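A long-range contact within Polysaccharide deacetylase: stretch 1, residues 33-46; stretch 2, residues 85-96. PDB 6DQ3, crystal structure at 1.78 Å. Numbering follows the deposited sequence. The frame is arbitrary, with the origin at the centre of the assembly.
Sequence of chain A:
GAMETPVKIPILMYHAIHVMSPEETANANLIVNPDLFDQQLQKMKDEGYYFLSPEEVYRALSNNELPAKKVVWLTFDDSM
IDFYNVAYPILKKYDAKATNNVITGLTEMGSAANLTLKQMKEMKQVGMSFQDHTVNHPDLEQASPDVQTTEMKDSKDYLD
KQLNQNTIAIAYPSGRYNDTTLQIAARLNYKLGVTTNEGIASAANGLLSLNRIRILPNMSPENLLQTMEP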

ATOM      1  N   ASN A  33      12.085  11.703  -3.970  1.00 36.07           N
ATOM      2  CA  ASN A  33      13.452  11.755  -3.462  1.00 35.30           C
ATOM      3  C   ASN A  33      13.494  11.192  -2.046  1.00 35.65           C
ATOM      4  O   ASN A  33      12.630  11.528  -1.226  1.00 33.28           O
ATOM      5  CB  ASN A  33      13.949  13.199  -3.482  1.00 37.64           C
ATOM      6  CG  ASN A  33      15.395  13.324  -3.057  1.00 44.91           C
ATOM      7  OD1 ASN A  33      15.740  13.058  -1.907  1.00 44.80           O
ATOM      8  ND2 ASN A  33      16.249  13.741  -3.983  1.00 47.97           N
ATOM      9  N   PRO A  34      14.462  10.330  -1.722  1.00 34.20           N
ATOM     10  CA  PRO A  34      14.556   9.824  -0.342  1.00 32.94           C
ATOM     11  C   PRO A  34      14.563  10.931   0.702  1.00 33.69           C
ATOM     12  O   PRO A  34      13.899  10.798   1.736  1.00 32.90           O
ATOM     13  CB  PRO A  34      15.874   9.030  -0.351  1.00 38.44           C
ATOM     14  CG  PRO A  34      16.058   8.616  -1.793  1.00 34.46           C
ATOM     15  CD  PRO A  34      15.493   9.755  -2.608  1.00 37.27           C
ATOM     16  N   ASP A  35      15.310  12.015   0.472  1.00 33.85           N
ATOM     17  CA  ASP A  35      15.342  13.097   1.452  1.00 39.06           C
ATOM     18  C   ASP A  35      13.940  13.633   1.726  1.00 36.80           C
ATOM     19  O   ASP A  35      13.591  13.915   2.877  1.00 34.51           O
ATOM     20  CB  ASP A  35      16.260  14.219   0.975  1.00 40.07           C
ATOM     21  CG  ASP A  35      17.728  13.822   0.985  1.00 51.93           C
ATOM     22  OD1 ASP A  35      18.122  12.995   1.835  1.00 53.56           O
ATOM     23  OD2 ASP A  35      18.488  14.338   0.138  1.00 58.48           O
ATOM     24  N   LEU A  36      13.117  13.772   0.680  1.00 32.24           N
ATOM     25  CA  LEU A  36      11.757  14.269   0.867  1.00 32.93           C
ATOM     26  C   LEU A  36      10.907  13.266   1.640  1.00 36.02           C
ATOM     27  O   LEU A  36      10.110  13.656   2.502  1.00 34.18           O
ATOM     28  CB  LEU A  36      11.122  14.587  -0.486  1.00 38.58           C
ATOM     29  CG  LEU A  36       9.645  14.988  -0.468  1.00 35.11           C
ATOM     30  CD1 LEU A  36       9.452  16.248   0.366  1.00 38.24           C
ATOM     31  CD2 LEU A  36       9.110  15.195  -1.876  1.00 37.29           C
ATOM     32  N   PHE A  37      11.045  11.975   1.333  1.00 30.47           N
ATOM     33  CA  PHE A  37      10.336  10.959   2.102  1.00 29.32           C
ATOM     34  C   PHE A  37      10.705  11.058   3.579  1.00 31.89           C
ATOM     35  O   PHE A  37       9.828  11.047   4.452  1.00 27.49           O
ATOM     36  CB  PHE A  37      10.653   9.574   1.537  1.00 30.79           C
ATOM     37  CG  PHE A  37       9.935   8.454   2.229  1.00 28.03           C
ATOM     38  CD1 PHE A  37       8.554   8.449   2.329  1.00 29.35           C
ATOM     39  CD2 PHE A  37      10.646   7.406   2.786  1.00 29.31           C
ATOM     40  CE1 PHE A  37       7.900   7.416   2.965  1.00 29.98           C
ATOM     41  CE2 PHE A  37       9.999   6.374   3.422  1.00 29.49           C
ATOM     42  CZ  PHE A  37       8.620   6.376   3.510  1.00 27.97           C
ATOM     43  N   ASP A  38      12.002  11.192   3.874  1.00 29.88           N
ATOM     44  CA  ASP A  38      12.441  11.396   5.249  1.00 30.64           C
ATOM     45  C   ASP A  38      11.717  12.582   5.876  1.00 30.88           C
ATOM     46  O   ASP A  38      11.186  12.483   6.989  1.00 30.80           O
ATOM     47  CB  ASP A  38      13.963  11.596   5.280  1.00 33.93           C
ATOM     48  CG  ASP A  38      14.521  11.644   6.688  1.00 34.49           C
ATOM     49  OD1 ASP A  38      14.220  12.617   7.410  1.00 36.42           O
ATOM     50  OD2 ASP A  38      15.256  10.706   7.073  1.00 36.06           O
ATOM     51  N   GLN A  39      11.645  13.703   5.151  1.00 30.62           N
ATOM     52  CA  GLN A  39      11.032  14.908   5.700  1.00 32.52           C
ATOM     53  C   GLN A  39       9.521  14.758   5.860  1.00 32.18           C
ATOM     54  O   GLN A  39       8.939  15.343   6.781  1.00 30.80           O
ATOM     55  CB  GLN A  39      11.350  16.110   4.809  1.00 35.87           C
ATOM     56  CG  GLN A  39      12.809  16.534   4.854  1.00 40.99           C
ATOM     57  CD  GLN A  39      13.208  17.423   3.689  1.00 49.66           C
ATOM     58  OE1 GLN A  39      12.361  17.982   2.996  1.00 50.23           O
ATOM     59  NE2 GLN A  39      14.513  17.556   3.471  1.00 54.76           N
ATOM     60  N   GLN A  40       8.874  13.993   4.981  1.00 32.99           N
ATOM     61  CA  GLN A  40       7.447  13.731   5.144  1.00 30.29           C
ATOM     62  C   GLN A  40       7.185  12.911   6.401  1.00 31.02           C
ATOM     63  O   GLN A  40       6.293  13.237   7.192  1.00 31.27           O
ATOM     64  CB  GLN A  40       6.903  13.014   3.911  1.00 32.13           C
ATOM     65  CG  GLN A  40       6.847  13.876   2.664  1.00 33.39           C
ATOM     66  CD  GLN A  40       6.580  13.059   1.417  1.00 31.29           C
ATOM     67  OE1 GLN A  40       6.660  11.830   1.438  1.00 29.28           O
ATOM     68  NE2 GLN A  40       6.260  13.736   0.323  1.00 33.30           N
ATOM     69  N   LEU A  41       7.958  11.844   6.609  1.00 30.48           N
ATOM     70  CA  LEU A  41       7.756  11.029   7.800  1.00 29.98           C
ATOM     71  C   LEU A  41       8.080  11.813   9.064  1.00 33.29           C
ATOM     72  O   LEU A  41       7.371  11.699  10.071  1.00 32.08           O
ATOM     73  CB  LEU A  41       8.610   9.769   7.739  1.00 30.35           C
ATOM     74  CG  LEU A  41       8.179   8.643   6.811  1.00 28.40           C
ATOM     75  CD1 LEU A  41       9.117   7.461   7.017  1.00 31.63           C
ATOM     76  CD2 LEU A  41       6.741   8.242   7.059  1.00 34.16           C
ATOM     77  N   GLN A  42       9.167  12.592   9.045  1.00 30.09           N
ATOM     78  CA  GLN A  42       9.498  13.424  10.192  1.00 33.44           C
ATOM     79  C   GLN A  42       8.319  14.306  10.587  1.00 34.27           C
ATOM     80  O   GLN A  42       7.984  14.422  11.771  1.00 35.71           O
ATOM     81  CB  GLN A  42      10.724  14.279   9.879  1.00 33.84           C
ATOM     82  CG  GLN A  42      11.140  15.205  11.007  1.00 42.77           C
ATOM     83  CD  GLN A  42      12.243  16.161  10.588  1.00 52.51           C
ATOM     84  OE1 GLN A  42      12.502  16.344   9.399  1.00 55.24           O
ATOM     85  NE2 GLN A  42      12.899  16.776  11.564  1.00 58.53           N
ATOM     86  N   LYS A  43       7.675  14.935   9.600  1.00 30.19           N
ATOM     87  CA  LYS A  43       6.571  15.843   9.898  1.00 30.74           C
ATOM     88  C   LYS A  43       5.354  15.084  10.420  1.00 31.92           C
ATOM     89  O   LYS A  43       4.666  15.560  11.332  1.00 30.92           O
ATOM     90  CB  LYS A  43       6.221  16.653   8.650  1.00 33.89           C
ATOM     91  CG  LYS A  43       5.212  17.762   8.869  1.00 41.56           C
ATOM     92  CD  LYS A  43       5.779  18.919   9.672  1.00 50.36           C
ATOM     93  CE  LYS A  43       4.668  19.882  10.053  1.00 54.80           C
ATOM     94  NZ  LYS A  43       5.192  21.176  10.572  1.00 58.62           N
ATOM     95  N   MET A  44       5.070  13.906   9.861  1.00 28.92           N
ATOM     96  CA  MET A  44       3.984  13.090  10.396  1.00 30.30           C
ATOM     97  C   MET A  44       4.262  12.692  11.840  1.00 34.50           C
ATOM     98  O   MET A  44       3.361  12.727  12.687  1.00 28.49           O
ATOM     99  CB  MET A  44       3.779  11.846   9.535  1.00 30.81           C
ATOM    100  CG  MET A  44       3.216  12.129   8.154  1.00 30.94           C
ATOM    101  SD  MET A  44       2.953  10.619   7.211  1.00 33.03           S
ATOM    102  CE  MET A  44       3.740  11.056   5.660  1.00 34.59           C
ATOM    103  N   LYS A  45       5.506  12.309  12.140  1.00 33.95           N
ATOM    104  CA  LYS A  45       5.850  11.902  13.498  1.00 37.57           C
ATOM    105  C   LYS A  45       5.700  13.069  14.466  1.00 35.85           C
ATOM    106  O   LYS A  45       5.110  12.926  15.545  1.00 34.56           O
ATOM    107  CB  LYS A  45       7.277  11.352  13.524  1.00 40.69           C
ATOM    108  CG  LYS A  45       7.600  10.483  14.737  1.00 47.62           C
ATOM    109  CD  LYS A  45       6.910   9.122  14.623  1.00 52.50           C
ATOM    110  CE  LYS A  45       7.319   8.166  15.742  1.00 58.10           C
ATOM    111  NZ  LYS A  45       6.613   6.856  15.619  1.00 56.99           N
ATOM    112  N   ASP A  46       6.218  14.241  14.087  1.00 38.85           N
ATOM    113  CA  ASP A  46       6.121  15.417  14.944  1.00 42.82           C
ATOM    114  C   ASP A  46       4.668  15.798  15.205  1.00 42.63           C
ATOM    115  O   ASP A  46       4.328  16.275  16.296  1.00 39.85           O
ATOM    116  CB  ASP A  46       6.868  16.589  14.303  1.00 47.41           C
ATOM    117  CG  ASP A  46       8.381  16.423  14.348  1.00 53.38           C
ATOM    118  OD1 ASP A  46       8.865  15.489  15.019  1.00 53.72           O
ATOM    119  OD2 ASP A  46       9.086  17.237  13.711  1.00 54.66           O
ATOM    120  N   ASN A  85      15.598  -1.262   0.058  1.00 34.56           N
ATOM    121  CA  ASN A  85      16.892  -0.591   0.112  1.00 35.50           C
ATOM    122  C   ASN A  85      16.785   0.842   0.618  1.00 34.71           C
ATOM    123  O   ASN A  85      17.714   1.338   1.262  1.00 31.93           O
ATOM    124  CB  ASN A  85      17.558  -0.559  -1.268  1.00 36.52           C
ATOM    125  CG  ASN A  85      18.050  -1.918  -1.724  1.00 35.44           C
ATOM    126  OD1 ASN A  85      18.383  -2.784  -0.914  1.00 37.05           O
ATOM    127  ND2 ASN A  85      18.114  -2.103  -3.037  1.00 37.57           N
ATOM    128  N   VAL A  86      15.683   1.528   0.324  1.00 32.42           N
ATOM    129  CA  VAL A  86      15.590   2.958   0.586  1.00 33.38           C
ATOM    130  C   VAL A  86      14.487   3.262   1.593  1.00 33.99           C
ATOM    131  O   VAL A  86      14.749   3.845   2.650  1.00 34.34           O
ATOM    132  CB  VAL A  86      15.373   3.728  -0.733  1.00 30.18           C
ATOM    133  CG1 VAL A  86      15.392   5.226  -0.498  1.00 36.08           C
ATOM    134  CG2 VAL A  86      16.430   3.330  -1.765  1.00 32.01           C
ATOM    135  N   ALA A  87      13.251   2.862   1.289  1.00 30.60           N
ATOM    136  CA  ALA A  87      12.130   3.266   2.136  1.00 33.37           C
ATOM    137  C   ALA A  87      12.212   2.634   3.523  1.00 31.20           C
ATOM    138  O   ALA A  87      11.966   3.306   4.532  1.00 28.38           O
ATOM    139  CB  ALA A  87      10.806   2.909   1.459  1.00 28.41           C
ATOM    140  N   TYR A  88      12.544   1.346   3.591  1.00 30.71           N
ATOM    141  CA  TYR A  88      12.496   0.615   4.858  1.00 27.32           C
ATOM    142  C   TYR A  88      13.427   1.191   5.917  1.00 31.13           C
ATOM    143  O   TYR A  88      12.992   1.350   7.073  1.00 31.38           O
ATOM    144  CB  TYR A  88      12.793  -0.861   4.561  1.00 28.11           C
ATOM    145  CG  TYR A  88      12.916  -1.756   5.763  1.00 29.81           C
ATOM    146  CD1 TYR A  88      11.874  -1.876   6.671  1.00 32.56           C
ATOM    147  CD2 TYR A  88      14.068  -2.491   5.985  1.00 30.12           C
ATOM    148  CE1 TYR A  88      11.986  -2.693   7.772  1.00 33.15           C
ATOM    149  CE2 TYR A  88      14.191  -3.307   7.083  1.00 33.98           C
ATOM    150  CZ  TYR A  88      13.146  -3.407   7.974  1.00 33.32           C
ATOM    151  OH  TYR A  88      13.262  -4.226   9.068  1.00 34.74           O
ATOM    152  N   PRO A  89      14.694   1.504   5.628  1.00 30.19           N
ATOM    153  CA  PRO A  89      15.526   2.142   6.667  1.00 35.39           C
ATOM    154  C   PRO A  89      14.938   3.440   7.185  1.00 32.85           C
ATOM    155  O   PRO A  89      15.006   3.724   8.388  1.00 30.53           O
ATOM    156  CB  PRO A  89      16.867   2.382   5.957  1.00 33.51           C
ATOM    157  CG  PRO A  89      16.896   1.387   4.843  1.00 37.08           C
ATOM    158  CD  PRO A  89      15.457   1.179   4.410  1.00 32.22           C
ATOM    159  N   ILE A  90      14.371   4.253   6.294  1.00 29.21           N
ATOM    160  CA  ILE A  90      13.784   5.519   6.711  1.00 28.40           C
ATOM    161  C   ILE A  90      12.534   5.279   7.552  1.00 32.08           C
ATOM    162  O   ILE A  90      12.286   5.988   8.534  1.00 30.36           O
ATOM    163  CB  ILE A  90      13.497   6.395   5.477  1.00 28.81           C
ATOM    164  CG1 ILE A  90      14.816   6.701   4.754  1.00 36.15           C
ATOM    165  CG2 ILE A  90      12.796   7.672   5.896  1.00 31.79           C
ATOM    166  CD1 ILE A  90      14.671   7.371   3.396  1.00 34.40           C
ATOM    167  N   LEU A  91      11.739   4.265   7.207  1.00 32.60           N
ATOM    168  CA  LEU A  91      10.583   3.938   8.037  1.00 30.60           C
ATOM    169  C   LEU A  91      11.015   3.507   9.435  1.00 30.41           C
ATOM    170  O   LEU A  91      10.427   3.939  10.435  1.00 32.30           O
ATOM    171  CB  LEU A  91       9.749   2.847   7.367  1.00 29.37           C
ATOM    172  CG  LEU A  91       8.992   3.310   6.122  1.00 27.59           C
ATOM    173  CD1 LEU A  91       8.754   2.135   5.179  1.00 29.18           C
ATOM    174  CD2 LEU A  91       7.671   3.981   6.501  1.00 29.88           C
ATOM    175  N   LYS A  92      12.046   2.664   9.525  1.00 31.68           N
ATOM    176  CA  LYS A  92      12.554   2.247  10.828  1.00 34.27           C
ATOM    177  C   LYS A  92      13.071   3.437  11.628  1.00 34.15           C
ATOM    178  O   LYS A  92      12.873   3.509  12.849  1.00 34.38           O
ATOM    179  CB  LYS A  92      13.666   1.213  10.657  1.00 34.01           C
ATOM    180  CG  LYS A  92      13.197  -0.169  10.254  1.00 35.52           C
ATOM    181  CD  LYS A  92      14.305  -1.208  10.433  1.00 36.26           C
ATOM    182  CE  LYS A  92      15.458  -0.979   9.465  1.00 39.41           C
ATOM    183  NZ  LYS A  92      16.506  -2.029   9.591  1.00 40.44           N
ATOM    184  N   LYS A  93      13.759   4.367  10.958  1.00 33.50           N
ATOM    185  CA  LYS A  93      14.276   5.557  11.625  1.00 34.90           C
ATOM    186  C   LYS A  93      13.186   6.276  12.402  1.00 32.89           C
ATOM    187  O   LYS A  93      13.415   6.744  13.521  1.00 32.86           O
ATOM    188  CB  LYS A  93      14.901   6.486  10.583  1.00 34.58           C
ATOM    189  CG  LYS A  93      15.256   7.878  11.071  1.00 35.06           C
ATOM    190  CD  LYS A  93      15.967   8.672   9.971  1.00 34.48           C
ATOM    191  CE  LYS A  93      16.336  10.076  10.435  1.00 38.74           C
ATOM    192  NZ  LYS A  93      16.957  10.882   9.343  1.00 37.03           N
ATOM    193  N   TYR A  94      11.986   6.357  11.835  1.00 36.15           N
ATOM    194  CA  TYR A  94      10.879   7.063  12.463  1.00 36.43           C
ATOM    195  C   TYR A  94       9.903   6.124  13.158  1.00 35.03           C
ATOM    196  O   TYR A  94       8.828   6.563  13.578  1.00 38.35           O
ATOM    197  CB  TYR A  94      10.173   7.928  11.417  1.00 33.40           C
ATOM    198  CG  TYR A  94      11.057   9.084  10.986  1.00 32.75           C
ATOM    199  CD1 TYR A  94      11.231  10.184  11.817  1.00 32.58           C
ATOM    200  CD2 TYR A  94      11.764   9.048   9.787  1.00 36.44           C
ATOM    201  CE1 TYR A  94      12.050  11.237  11.454  1.00 37.84           C
ATOM    202  CE2 TYR A  94      12.591  10.104   9.414  1.00 33.77           C
ATOM    203  CZ  TYR A  94      12.727  11.194  10.255  1.00 37.40           C
ATOM    204  OH  TYR A  94      13.547  12.251   9.908  1.00 35.16           O
ATOM    205  N   ASP A  95      10.274   4.857  13.332  1.00 34.23           N
ATOM    206  CA  ASP A  95       9.428   3.879  14.009  1.00 36.15           C
ATOM    207  C   ASP A  95       8.034   3.863  13.388  1.00 32.03           C
ATOM    208  O   ASP A  95       7.012   3.880  14.079  1.00 33.20           O
ATOM    209  CB  ASP A  95       9.352   4.167  15.511  1.00 44.62           C
ATOM    210  CG  ASP A  95       8.706   3.031  16.292  1.00 52.34           C
ATOM    211  OD1 ASP A  95       8.691   1.891  15.782  1.00 54.36           O
ATOM    212  OD2 ASP A  95       8.207   3.279  17.412  1.00 57.49           O
ATOM    213  N   ALA A  96       8.001   3.845  12.060  1.00 30.79           N
ATOM    214  CA  ALA A  96       6.759   3.876  11.303  1.00 30.96           C
ATOM    215  C   ALA A  96       6.470   2.503  10.709  1.00 32.42           C
ATOM    216  O   ALA A  96       7.382   1.750  10.364  1.00 39.20           O
ATOM    217  CB  ALA A  96       6.825   4.928  10.189  1.00 27.48           C
TER

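Asp-38 is the polar centre of this contact. Its OD1 accepts a hydrogen bond from Tyr-94 OH at 2.6 Å. Its OD2 lies 2.8 Å from Lys-93 NZ, a hydrogen bond that is also a salt bridge. One carboxylate thus holds two neighbouring residues at the end of the second helix, each through a different oxygen.

Lys-45 adds a weaker link. Its NZ donates weak hydrogen bonds to Tyr-94 O at 3.0 Å and to Asp-95 O at 3.4 Å. These carbonyls lie just past the helix, where Tyr-94 leaves helical geometry.

The two helices, 34-46 and 85-93, run in nearly the same direction. Their axes cross at -26° and approach to 10.0 Å. The second helix is kinked at Pro-89, whose nitrogen carries no hydrogen to bond to the turn before.

Between the axes the packing is mostly apolar. Ile-90 is a knob in a hole formed by Pro-34, Phe-37, Asp-38 and Leu-41. Its CG2 is 3.8 Å from Phe-37 CD2. Leu-91 CD2 meets the edge of the Phe-37 ring, 3.9 Å from CZ, and also touches Leu-41 CD1 at 3.8 Å. Pro-34 CG packs on Val-86 CG1 at 3.7 Å. The Tyr-94 ring lays one face against the backbone at Leu-41 and Gln-42.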